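PDB 6BZN: halogenase PltM from Pseudomonas fluorescens, which probably acts as a flavin-dependent halogenase that chlorinates, brominates or iodinates phenolic substrates. Local coordinates for residues S122-P130 / F410-L421; R323-N331 / Q341-L349. All coordinates share one frame; numbering follows the deposited sequence.

Contact 1: residues S122-P130 / F410-L421; sequences SPDHLVAPP and FHLWNVWHRVWL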
loop_
_atom_site.group_PDB
_atom_site.type_symbol
_atom_site.label_atom_id
_atom_site.label_comp_id
_atom_site.label_asym_id
_atom_site.label_seq_id
_atom_site.Cartn_x
_atom_site.Cartn_y
_atom_site.Cartn_z
ATOM N N SER A 122 -1.525 -11.119 -26.107
ATOM C CA SER A 122 -2.415 -10.259 -26.880
ATOM C C SER A 122 -2.597 -8.887 -26.219
ATOM O O SER A 122 -2.944 -8.805 -25.039
ATOM C CB SER A 122 -3.768 -10.929 -27.076
ATOM O OG SER A 122 -4.721 -10.005 -27.551
ATOM N N PRO A 123 -2.415 -7.804 -26.989
ATOM C CA PRO A 123 -2.769 -6.478 -26.460
ATOM C C PRO A 123 -4.264 -6.237 -26.203
ATOM O O PRO A 123 -4.619 -5.171 -25.720
ATOM C CB PRO A 123 -2.249 -5.491 -27.517
ATOM C CG PRO A 123 -1.678 -6.286 -28.612
ATOM C CD PRO A 123 -1.847 -7.746 -28.348
ATOM N N ASP A 124 -5.131 -7.200 -26.522
ATOM C CA ASP A 124 -6.530 -7.154 -26.080
ATOM C C ASP A 124 -6.786 -7.812 -24.722
ATOM O O ASP A 124 -7.888 -7.726 -24.209
ATOM C CB ASP A 124 -7.429 -7.772 -27.140
ATOM C CG ASP A 124 -7.292 -7.062 -28.472
ATOM O OD1 ASP A 124 -7.350 -5.809 -28.482
ATOM O OD2 ASP A 124 -7.075 -7.747 -29.491
ATOM N N HIS A 125 -5.770 -8.440 -24.138
ATOM C CA HIS A 125 -5.877 -9.003 -22.782
ATOM C C HIS A 125 -5.377 -7.988 -21.765
ATOM O O HIS A 125 -4.468 -8.293 -20.975
ATOM C CB HIS A 125 -5.104 -10.323 -22.691
ATOM C CG HIS A 125 -5.682 -11.410 -23.531
ATOM N ND1 HIS A 125 -4.974 -12.538 -23.882
ATOM C CD2 HIS A 125 -6.908 -11.544 -24.092
ATOM C CE1 HIS A 125 -5.739 -13.322 -24.621
ATOM N NE2 HIS A 125 -6.920 -12.747 -24.751
ATOM N N LEU A 126 -6.011 -6.805 -21.792
ATOM C CA LEU A 126 -5.695 -5.649 -20.949
ATOM C C LEU A 126 -6.952 -5.095 -20.277
ATOM O O LEU A 126 -8.018 -5.052 -20.889
ATOM C CB LEU A 126 -5.118 -4.502 -21.795
ATOM C CG LEU A 126 -3.621 -4.390 -22.031
ATOM C CD1 LEU A 126 -3.051 -5.697 -22.541
ATOM C CD2 LEU A 126 -3.355 -3.247 -23.015
ATOM N N VAL A 127 -6.819 -4.650 -19.033
ATOM C CA VAL A 127 -7.810 -3.771 -18.414
ATOM C C VAL A 127 -7.054 -2.614 -17.771
ATOM O O VAL A 127 -5.942 -2.793 -17.263
ATOM C CB VAL A 127 -8.737 -4.468 -17.376
ATOM C CG1 VAL A 127 -9.629 -5.500 -18.045
ATOM C CG2 VAL A 127 -7.954 -5.119 -16.240
ATOM N N ALA A 128 -7.648 -1.430 -17.812
ATOM C CA ALA A 128 -7.031 -0.254 -17.210
ATOM C C ALA A 128 -8.100 0.790 -16.917
ATOM O O ALA A 128 -8.450 1.566 -17.792
ATOM C CB ALA A 128 -5.950 0.320 -18.125
ATOM N N PRO A 129 -8.640 0.798 -15.688
ATOM C CA PRO A 129 -9.623 1.824 -15.361
ATOM C C PRO A 129 -8.921 3.126 -14.991
ATOM O O PRO A 129 -8.187 3.144 -14.021
ATOM C CB PRO A 129 -10.381 1.232 -14.172
ATOM C CG PRO A 129 -9.469 0.197 -13.576
ATOM C CD PRO A 129 -8.470 -0.200 -14.613
ATOM N N PRO A 130 -9.123 4.209 -15.766
ATOM C CA PRO A 130 -8.340 5.410 -15.494
ATOM C C PRO A 130 -8.824 6.256 -14.321
ATOM O O PRO A 130 -10.006 6.210 -13.946
ATOM C CB PRO A 130 -8.430 6.203 -16.803
ATOM C CG PRO A 130 -9.603 5.687 -17.522
ATOM C CD PRO A 130 -9.981 4.357 -16.963
ATOM N N PHE A 410 -7.453 -14.549 -18.564
ATOM C CA PHE A 410 -7.736 -13.135 -18.743
ATOM C C PHE A 410 -9.206 -12.790 -18.520
ATOM O O PHE A 410 -9.505 -11.820 -17.836
ATOM C CB PHE A 410 -7.311 -12.574 -20.102
ATOM C CG PHE A 410 -7.805 -11.181 -20.293
ATOM C CD1 PHE A 410 -7.232 -10.142 -19.569
ATOM C CD2 PHE A 410 -8.934 -10.921 -21.072
ATOM C CE1 PHE A 410 -7.729 -8.851 -19.667
ATOM C CE2 PHE A 410 -9.433 -9.629 -21.178
ATOM C CZ PHE A 410 -8.834 -8.598 -20.476
ATOM N N HIS A 411 -10.127 -13.561 -19.117
ATOM C CA HIS A 411 -11.555 -13.263 -18.954
ATOM C C HIS A 411 -11.940 -13.268 -17.465
ATOM O O HIS A 411 -12.637 -12.362 -16.990
ATOM C CB HIS A 411 -12.441 -14.222 -19.775
ATOM C CG HIS A 411 -13.907 -13.961 -19.620
ATOM N ND1 HIS A 411 -14.509 -12.810 -20.085
ATOM C CD2 HIS A 411 -14.889 -14.688 -19.032
ATOM C CE1 HIS A 411 -15.797 -12.838 -19.784
ATOM N NE2 HIS A 411 -16.050 -13.961 -19.139
ATOM N N LEU A 412 -11.442 -14.253 -16.725
ATOM C CA LEU A 412 -11.677 -14.328 -15.283
ATOM C C LEU A 412 -11.106 -13.088 -14.587
ATOM O O LEU A 412 -11.796 -12.458 -13.768
ATOM C CB LEU A 412 -11.086 -15.617 -14.702
ATOM C CG LEU A 412 -11.179 -15.842 -13.187
ATOM C CD1 LEU A 412 -12.607 -15.756 -12.695
ATOM C CD2 LEU A 412 -10.557 -17.184 -12.838
ATOM N N TRP A 413 -9.877 -12.713 -14.942
ATOM C CA TRP A 413 -9.284 -11.497 -14.385
ATOM C C TRP A 413 -10.168 -10.283 -14.681
ATOM O O TRP A 413 -10.441 -9.470 -13.799
ATOM C CB TRP A 413 -7.858 -11.236 -14.876
ATOM C CG TRP A 413 -7.380 -9.972 -14.311
ATOM C CD1 TRP A 413 -7.332 -8.756 -14.931
ATOM C CD2 TRP A 413 -6.995 -9.750 -12.960
ATOM N NE1 TRP A 413 -6.910 -7.798 -14.046
ATOM C CE2 TRP A 413 -6.693 -8.383 -12.830
ATOM C CE3 TRP A 413 -6.860 -10.581 -11.845
ATOM C CZ2 TRP A 413 -6.248 -7.827 -11.625
ATOM C CZ3 TRP A 413 -6.420 -10.035 -10.651
ATOM C CH2 TRP A 413 -6.125 -8.665 -10.546
ATOM N N ASN A 414 -10.612 -10.165 -15.928
ATOM C CA ASN A 414 -11.427 -9.021 -16.331
ATOM C C ASN A 414 -12.675 -8.926 -15.455
ATOM O O ASN A 414 -12.972 -7.855 -14.915
ATOM C CB ASN A 414 -11.755 -9.127 -17.839
ATOM C CG ASN A 414 -12.607 -7.985 -18.353
ATOM O OD1 ASN A 414 -12.720 -6.927 -17.742
ATOM N ND2 ASN A 414 -13.233 -8.212 -19.510
ATOM N N VAL A 415 -13.381 -10.045 -15.258
ATOM C CA VAL A 415 -14.564 -10.025 -14.402
ATOM C C VAL A 415 -14.161 -9.693 -12.954
ATOM O O VAL A 415 -14.748 -8.812 -12.317
ATOM C CB VAL A 415 -15.363 -11.349 -14.442
ATOM C CG1 VAL A 415 -16.585 -11.229 -13.566
ATOM C CG2 VAL A 415 -15.819 -11.671 -15.872
ATOM N N TRP A 416 -13.144 -10.396 -12.460
ATOM C CA TRP A 416 -12.692 -10.220 -11.073
ATOM C C TRP A 416 -12.273 -8.786 -10.725
ATOM O O TRP A 416 -12.619 -8.301 -9.646
ATOM C CB TRP A 416 -11.566 -11.206 -10.715
ATOM C CG TRP A 416 -10.894 -10.852 -9.425
ATOM C CD1 TRP A 416 -9.698 -10.233 -9.283
ATOM C CD2 TRP A 416 -11.422 -11.019 -8.110
ATOM N NE1 TRP A 416 -9.405 -10.060 -7.953
ATOM C CE2 TRP A 416 -10.459 -10.521 -7.210
ATOM C CE3 TRP A 416 -12.605 -11.566 -7.601
ATOM C CZ2 TRP A 416 -10.642 -10.552 -5.831
ATOM C CZ3 TRP A 416 -12.783 -11.606 -6.225
ATOM C CH2 TRP A 416 -11.803 -11.089 -5.357
ATOM N N HIS A 417 -11.558 -8.110 -11.619
ATOM C CA HIS A 417 -11.009 -6.787 -11.284
ATOM C C HIS A 417 -12.095 -5.768 -10.943
ATOM O O HIS A 417 -11.839 -4.845 -10.189
ATOM C CB HIS A 417 -10.012 -6.273 -12.335
ATOM C CG HIS A 417 -10.562 -5.280 -13.309
ATOM N ND1 HIS A 417 -11.358 -5.643 -14.376
ATOM C CD2 HIS A 417 -10.374 -3.943 -13.421
ATOM C CE1 HIS A 417 -11.659 -4.569 -15.086
ATOM N NE2 HIS A 417 -11.069 -3.526 -14.531
ATOM N N ARG A 418 -13.311 -5.980 -11.449
ATOM C CA ARG A 418 -14.452 -5.119 -11.131
ATOM C C ARG A 418 -14.906 -5.228 -9.684
ATOM O O ARG A 418 -15.502 -4.296 -9.174
ATOM C CB ARG A 418 -15.629 -5.418 -12.076
ATOM C CG ARG A 418 -15.301 -5.119 -13.532
ATOM C CD ARG A 418 -15.725 -6.236 -14.480
ATOM N NE ARG A 418 -15.084 -6.033 -15.775
ATOM C CZ ARG A 418 -15.468 -5.154 -16.704
ATOM N NH1 ARG A 418 -16.565 -4.405 -16.545
ATOM N NH2 ARG A 418 -14.749 -5.021 -17.808
ATOM N N VAL A 419 -14.628 -6.357 -9.030
ATOM C CA VAL A 419 -14.898 -6.517 -7.589
ATOM C C VAL A 419 -13.967 -5.590 -6.787
ATOM O O VAL A 419 -14.426 -4.787 -5.964
ATOM C CB VAL A 419 -14.769 -7.997 -7.153
ATOM C CG1 VAL A 419 -14.928 -8.165 -5.644
ATOM C CG2 VAL A 419 -15.801 -8.850 -7.881
ATOM N N TRP A 420 -12.676 -5.649 -7.075
ATOM C CA TRP A 420 -11.715 -4.696 -6.500
ATOM C C TRP A 420 -12.086 -3.242 -6.838
ATOM O O TRP A 420 -12.141 -2.380 -5.958
ATOM C CB TRP A 420 -10.292 -4.985 -6.994
ATOM C CG TRP A 420 -9.378 -3.808 -6.815
ATOM C CD1 TRP A 420 -8.828 -3.368 -5.646
ATOM C CD2 TRP A 420 -8.945 -2.905 -7.826
ATOM N NE1 TRP A 420 -8.078 -2.240 -5.871
ATOM C CE2 TRP A 420 -8.133 -1.935 -7.202
ATOM C CE3 TRP A 420 -9.164 -2.819 -9.215
ATOM C CZ2 TRP A 420 -7.538 -0.890 -7.909
ATOM C CZ3 TRP A 420 -8.569 -1.791 -9.917
ATOM C CH2 TRP A 420 -7.770 -0.831 -9.265
ATOM N N LEU A 421 -12.324 -2.969 -8.119
ATOM C CA LEU A 421 -12.523 -1.589 -8.550
ATOM C C LEU A 421 -13.725 -0.941 -7.885
ATOM O O LEU A 421 -13.617 0.159 -7.396
ATOM C CB LEU A 421 -12.658 -1.501 -10.065
ATOM C CG LEU A 421 -12.724 -0.086 -10.644
ATOM C CD1 LEU A 421 -11.400 0.633 -10.489
ATOM C CD2 LEU A 421 -13.117 -0.137 -12.111
#

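Contact 2: residues R323-N331 / Q341-L349; sequences RINYRSVQN and QATGFIDPL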
loop_
_atom_site.group_PDB
_atom_site.type_symbol
_atom_site.label_atom_id
_atom_site.label_comp_id
_atom_site.label_asym_id
_atom_site.label_seq_id
_atom_site.Cartn_x
_atom_site.Cartn_y
_atom_site.Cartn_z
ATOM N N ARG A 323 9.360 -14.927 1.669
ATOM C CA ARG A 323 7.979 -14.841 2.079
ATOM C C ARG A 323 7.619 -13.491 2.674
ATOM O O ARG A 323 8.028 -13.137 3.788
ATOM C CB ARG A 323 7.586 -15.915 3.073
ATOM C CG ARG A 323 6.115 -15.725 3.398
ATOM C CD ARG A 323 5.396 -16.946 3.812
ATOM N NE ARG A 323 3.948 -16.766 3.676
ATOM C CZ ARG A 323 3.053 -17.600 4.181
ATOM N NH1 ARG A 323 3.447 -18.673 4.855
ATOM N NH2 ARG A 323 1.761 -17.377 4.001
ATOM N N ILE A 324 6.768 -12.775 1.958
ATOM C CA ILE A 324 6.468 -11.398 2.306
ATOM C C ILE A 324 5.241 -11.206 3.189
ATOM O O ILE A 324 4.998 -10.091 3.661
ATOM C CB ILE A 324 6.396 -10.522 1.037
ATOM C CG1 ILE A 324 5.174 -10.851 0.190
ATOM C CG2 ILE A 324 7.678 -10.666 0.232
ATOM C CD1 ILE A 324 5.110 -10.081 -1.108
ATOM N N ASN A 325 4.504 -12.277 3.470
ATOM C CA ASN A 325 3.199 -12.191 4.112
ATOM C C ASN A 325 3.283 -12.504 5.598
ATOM O O ASN A 325 3.892 -13.486 5.976
ATOM C CB ASN A 325 2.203 -13.175 3.489
ATOM C CG ASN A 325 2.595 -13.598 2.091
ATOM O OD1 ASN A 325 3.317 -14.590 1.917
ATOM N ND2 ASN A 325 2.167 -12.837 1.086
ATOM N N TYR A 326 2.613 -11.697 6.408
ATOM C CA TYR A 326 2.512 -11.953 7.849
ATOM C C TYR A 326 1.365 -11.151 8.405
ATOM O O TYR A 326 0.917 -10.189 7.776
ATOM C CB TYR A 326 3.823 -11.624 8.560
ATOM C CG TYR A 326 4.343 -10.226 8.324
ATOM C CD1 TYR A 326 3.953 -9.169 9.139
ATOM C CD2 TYR A 326 5.221 -9.963 7.294
ATOM C CE1 TYR A 326 4.423 -7.875 8.920
ATOM C CE2 TYR A 326 5.688 -8.673 7.058
ATOM C CZ TYR A 326 5.295 -7.637 7.879
ATOM O OH TYR A 326 5.766 -6.369 7.635
ATOM N N ARG A 327 0.872 -11.577 9.559
ATOM C CA ARG A 327 -0.145 -10.852 10.297
ATOM C C ARG A 327 0.219 -10.908 11.775
ATOM O O ARG A 327 1.213 -11.537 12.148
ATOM C CB ARG A 327 -1.531 -11.447 10.045
ATOM C CG ARG A 327 -1.725 -12.862 10.544
ATOM C CD ARG A 327 -3.163 -13.347 10.378
ATOM N NE ARG A 327 -3.277 -14.627 11.082
ATOM C CZ ARG A 327 -3.686 -14.802 12.339
ATOM N NH1 ARG A 327 -4.099 -13.791 13.110
ATOM N NH2 ARG A 327 -3.698 -16.029 12.832
ATOM N N SER A 328 -0.567 -10.220 12.595
ATOM C CA SER A 328 -0.373 -10.227 14.048
ATOM C C SER A 328 -1.675 -10.478 14.773
ATOM O O SER A 328 -2.749 -10.100 14.307
ATOM C CB SER A 328 0.225 -8.912 14.527
ATOM O OG SER A 328 1.503 -8.671 13.962
ATOM N N VAL A 329 -1.567 -11.117 15.930
ATOM C CA VAL A 329 -2.743 -11.455 16.727
ATOM C C VAL A 329 -3.273 -10.248 17.527
ATOM O O VAL A 329 -4.458 -10.195 17.867
ATOM C CB VAL A 329 -2.485 -12.679 17.648
ATOM C CG1 VAL A 329 -2.067 -13.887 16.828
ATOM C CG2 VAL A 329 -1.430 -12.394 18.707
ATOM N N GLN A 330 -2.383 -9.310 17.846
ATOM C CA GLN A 330 -2.716 -8.041 18.506
ATOM C C GLN A 330 -1.684 -7.040 18.028
ATOM O O GLN A 330 -0.628 -7.440 17.523
ATOM C CB GLN A 330 -2.582 -8.132 20.029
ATOM C CG GLN A 330 -3.605 -9.011 20.729
ATOM C CD GLN A 330 -3.470 -8.962 22.253
ATOM O OE1 GLN A 330 -2.415 -8.630 22.783
ATOM N NE2 GLN A 330 -4.543 -9.293 22.953
ATOM N N ASN A 331 -1.976 -5.758 18.173
ATOM C CA ASN A 331 -0.967 -4.749 17.877
ATOM C C ASN A 331 -0.989 -3.490 18.715
ATOM O O ASN A 331 -0.278 -2.547 18.404
ATOM C CB ASN A 331 -1.014 -4.414 16.371
ATOM C CG ASN A 331 -2.124 -3.443 16.021
ATOM O OD1 ASN A 331 -3.104 -3.322 16.745
ATOM N ND2 ASN A 331 -1.975 -2.743 14.897
ATOM N N GLN A 341 2.739 -1.724 8.915
ATOM C CA GLN A 341 3.878 -2.524 8.417
ATOM C C GLN A 341 4.497 -3.442 9.479
ATOM O O GLN A 341 4.933 -4.557 9.162
ATOM C CB GLN A 341 4.987 -1.641 7.845
ATOM C CG GLN A 341 4.658 -0.972 6.537
ATOM C CD GLN A 341 4.675 -1.926 5.344
ATOM O OE1 GLN A 341 3.668 -2.063 4.646
ATOM N NE2 GLN A 341 5.827 -2.558 5.082
ATOM N N ALA A 342 4.549 -2.962 10.720
ATOM C CA ALA A 342 5.028 -3.767 11.832
ATOM C C ALA A 342 4.034 -4.875 12.236
ATOM O O ALA A 342 4.428 -5.826 12.900
ATOM C CB ALA A 342 5.342 -2.877 13.019
ATOM N N THR A 343 2.765 -4.732 11.850
ATOM C CA THR A 343 1.681 -5.641 12.233
ATOM C C THR A 343 1.418 -6.722 11.212
ATOM O O THR A 343 1.312 -7.909 11.553
ATOM C CB THR A 343 0.363 -4.841 12.405
ATOM O OG1 THR A 343 0.580 -3.799 13.356
ATOM C CG2 THR A 343 -0.758 -5.709 12.892
ATOM N N GLY A 344 1.268 -6.308 9.956
ATOM C CA GLY A 344 0.940 -7.239 8.904
ATOM C C GLY A 344 1.221 -6.701 7.526
ATOM O O GLY A 344 1.156 -5.495 7.309
ATOM N N PHE A 345 1.565 -7.595 6.607
ATOM C CA PHE A 345 1.723 -7.245 5.199
ATOM C C PHE A 345 1.286 -8.407 4.338
ATOM O O PHE A 345 1.509 -9.542 4.702
ATOM C CB PHE A 345 3.171 -6.907 4.876
ATOM C CG PHE A 345 3.354 -6.356 3.488
ATOM C CD1 PHE A 345 2.987 -5.050 3.210
ATOM C CD2 PHE A 345 3.871 -7.137 2.469
ATOM C CE1 PHE A 345 3.145 -4.523 1.931
ATOM C CE2 PHE A 345 4.045 -6.620 1.194
ATOM C CZ PHE A 345 3.683 -5.303 0.928
ATOM N N ILE A 346 0.679 -8.120 3.184
ATOM C CA ILE A 346 0.190 -9.183 2.311
ATOM C C ILE A 346 0.962 -9.233 1.002
ATOM O O ILE A 346 1.610 -10.234 0.707
ATOM C CB ILE A 346 -1.329 -9.043 2.073
ATOM C CG1 ILE A 346 -2.102 -9.128 3.409
ATOM C CG2 ILE A 346 -1.821 -10.100 1.099
ATOM C CD1 ILE A 346 -1.920 -10.408 4.216
ATOM N N ASP A 347 0.902 -8.171 0.211
ATOM C CA ASP A 347 1.520 -8.198 -1.112
ATOM C C ASP A 347 1.567 -6.785 -1.678
ATOM O O ASP A 347 0.762 -5.953 -1.297
ATOM C CB ASP A 347 0.695 -9.119 -2.037
ATOM C CG ASP A 347 1.460 -9.604 -3.272
ATOM O OD1 ASP A 347 1.450 -8.862 -4.279
ATOM O OD2 ASP A 347 2.025 -10.744 -3.261
ATOM N N PRO A 348 2.516 -6.507 -2.583
ATOM C CA PRO A 348 2.459 -5.221 -3.280
ATOM C C PRO A 348 1.212 -5.019 -4.149
ATOM O O PRO A 348 0.876 -3.868 -4.475
ATOM C CB PRO A 348 3.710 -5.229 -4.155
ATOM C CG PRO A 348 4.157 -6.664 -4.204
ATOM C CD PRO A 348 3.766 -7.231 -2.877
ATOM N N LEU A 349 0.537 -6.109 -4.512
ATOM C CA LEU A 349 -0.591 -6.057 -5.439
ATOM C C LEU A 349 -1.721 -5.192 -4.915
ATOM O O LEU A 349 -2.278 -5.458 -3.854
ATOM C CB LEU A 349 -1.130 -7.458 -5.729
ATOM C CG LEU A 349 -2.250 -7.505 -6.773
ATOM C CD1 LEU A 349 -1.707 -7.162 -8.147
ATOM C CD2 LEU A 349 -2.950 -8.853 -6.789
HETATM O O HOH W 1 3.918 -8.159 14.118
#

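Contact 1: residues S122-P130 / F410-L421
Asn414 OD1 is gripped twice by Arg418 and also touches Val127 CG1, at 3.4 Å. The Arg418 NH2 bond to Asn414 OD1 is 2.8 Å and fairly straight, at 160°; the one from NE is longer. Arg418 NE also reaches Asn414 O, from above its carbonyl plane. His417 ND1 also donates to Asn414 O, at 2.8 Å, which fixes the turn of the imidazole ring. The ring then offers a face to Val127. Val127 CG1 is anti to the carbonyl carbon (chi1 -66°), which leaves Val127 CG2 to face the His417 ring, 3.7 Å from its centroid and almost on its normal. Val127 CG2 also lies at the edge of the Trp413 indole, 3.6 Å from Trp413 NE1. Farther along, Pro129 CG rests against Leu421 CD1 at 3.7 Å, with the edges of the His417 and Trp420 rings beside it. At the other end, His125 CA sits over the middle of the Phe410 ring, 3.5 Å from its centroid. The His125 ring is nearly parallel to Phe410 but slid aside. One imidazole face takes Phe410 CB, the other Ser122 CB. The contact packs the first turns of the long helix 410-441 against strand 126-131, an outermost strand of the mixed sheet paired with strand 109-114, in this tryptophan-halogenase-type fold.

Contact 2: residues R323-N331 / Q341-L349
The Tyr326 ring carries Phe345 N over one face, 3.7 Å above its plane and offset toward the rim. Phe345 CB lies off-centre near the CZ side. Gln341 O is at the ring edge, in plane, where Tyr326 OH donates to it at 2.5 Å. That bond lies in the carbonyl plane. Tyr326 CG sits between its own backbone N and carbonyl carbon (chi1 54°), which lays the ring face on Phe345 N and brings the hydroxyl to Gln341 O. Arg206 adds a cation-pi contact to this ring. The Phe345 ring meets Ile324 O with its edge, CD2 being 3.4 Å from that oxygen.

The backbones form one antiparallel hydrogen-bonded pair: Tyr326 N to Phe345 O is 3.0 Å and Phe345 N to Tyr326 O is 2.9 Å. Next to this bridge, Asn325 ND2 donates to Ile346 O at 2.7 Å, in the plane of that carbonyl but with a bent N-H (134°). Asn325 OD1 is held by Arg323 NE and by Thr215 N, so the amide is fixed at both ends. Ser328 OG donates to Thr343 O at 2.5 Å, on a lone pair. A water donates to Ser328 OG and to Ala342 O, tying the serine to the end of the helix. Asn331 ND2 reaches Thr343 OG1 at 3.2 Å, and Thr343 OG1 is also bonded to Leu339 O. At the far end Ile324 CD1 packs on Pro348 CD.

Tyr326 and Gln341 both bind FAD in structures of this protein. The bridge lies just before strand 327-328, which pairs with strand 206-207, and just after helix 340-343. Helix 383-406 touches Asn331 and Asp347, and strand 256-262 touches Pro348.

Overall arrangement
Contact 2 is nested inside the chain loop that contact 1 closes. Their centres are 26 Å apart, and their nearest atoms about 5 Å, without touching. Helix 383-406 links them: its Ser403 meets both Trp413 of contact 1 and Leu349 of contact 2. Both lie near residues that bind FAD in structures of this protein; no FAD is present in this chain. The side chain of Trp420 is about 8 Å from that of Ser351, and the Trp420 ring stacks on Phe350. The Pro348 side chain is about 7 Å from that of Ser351, and the Gln341 side chain about 6 Å from that of Ala34. A calcium ion lies about 4 Å from the Phe345 side chain.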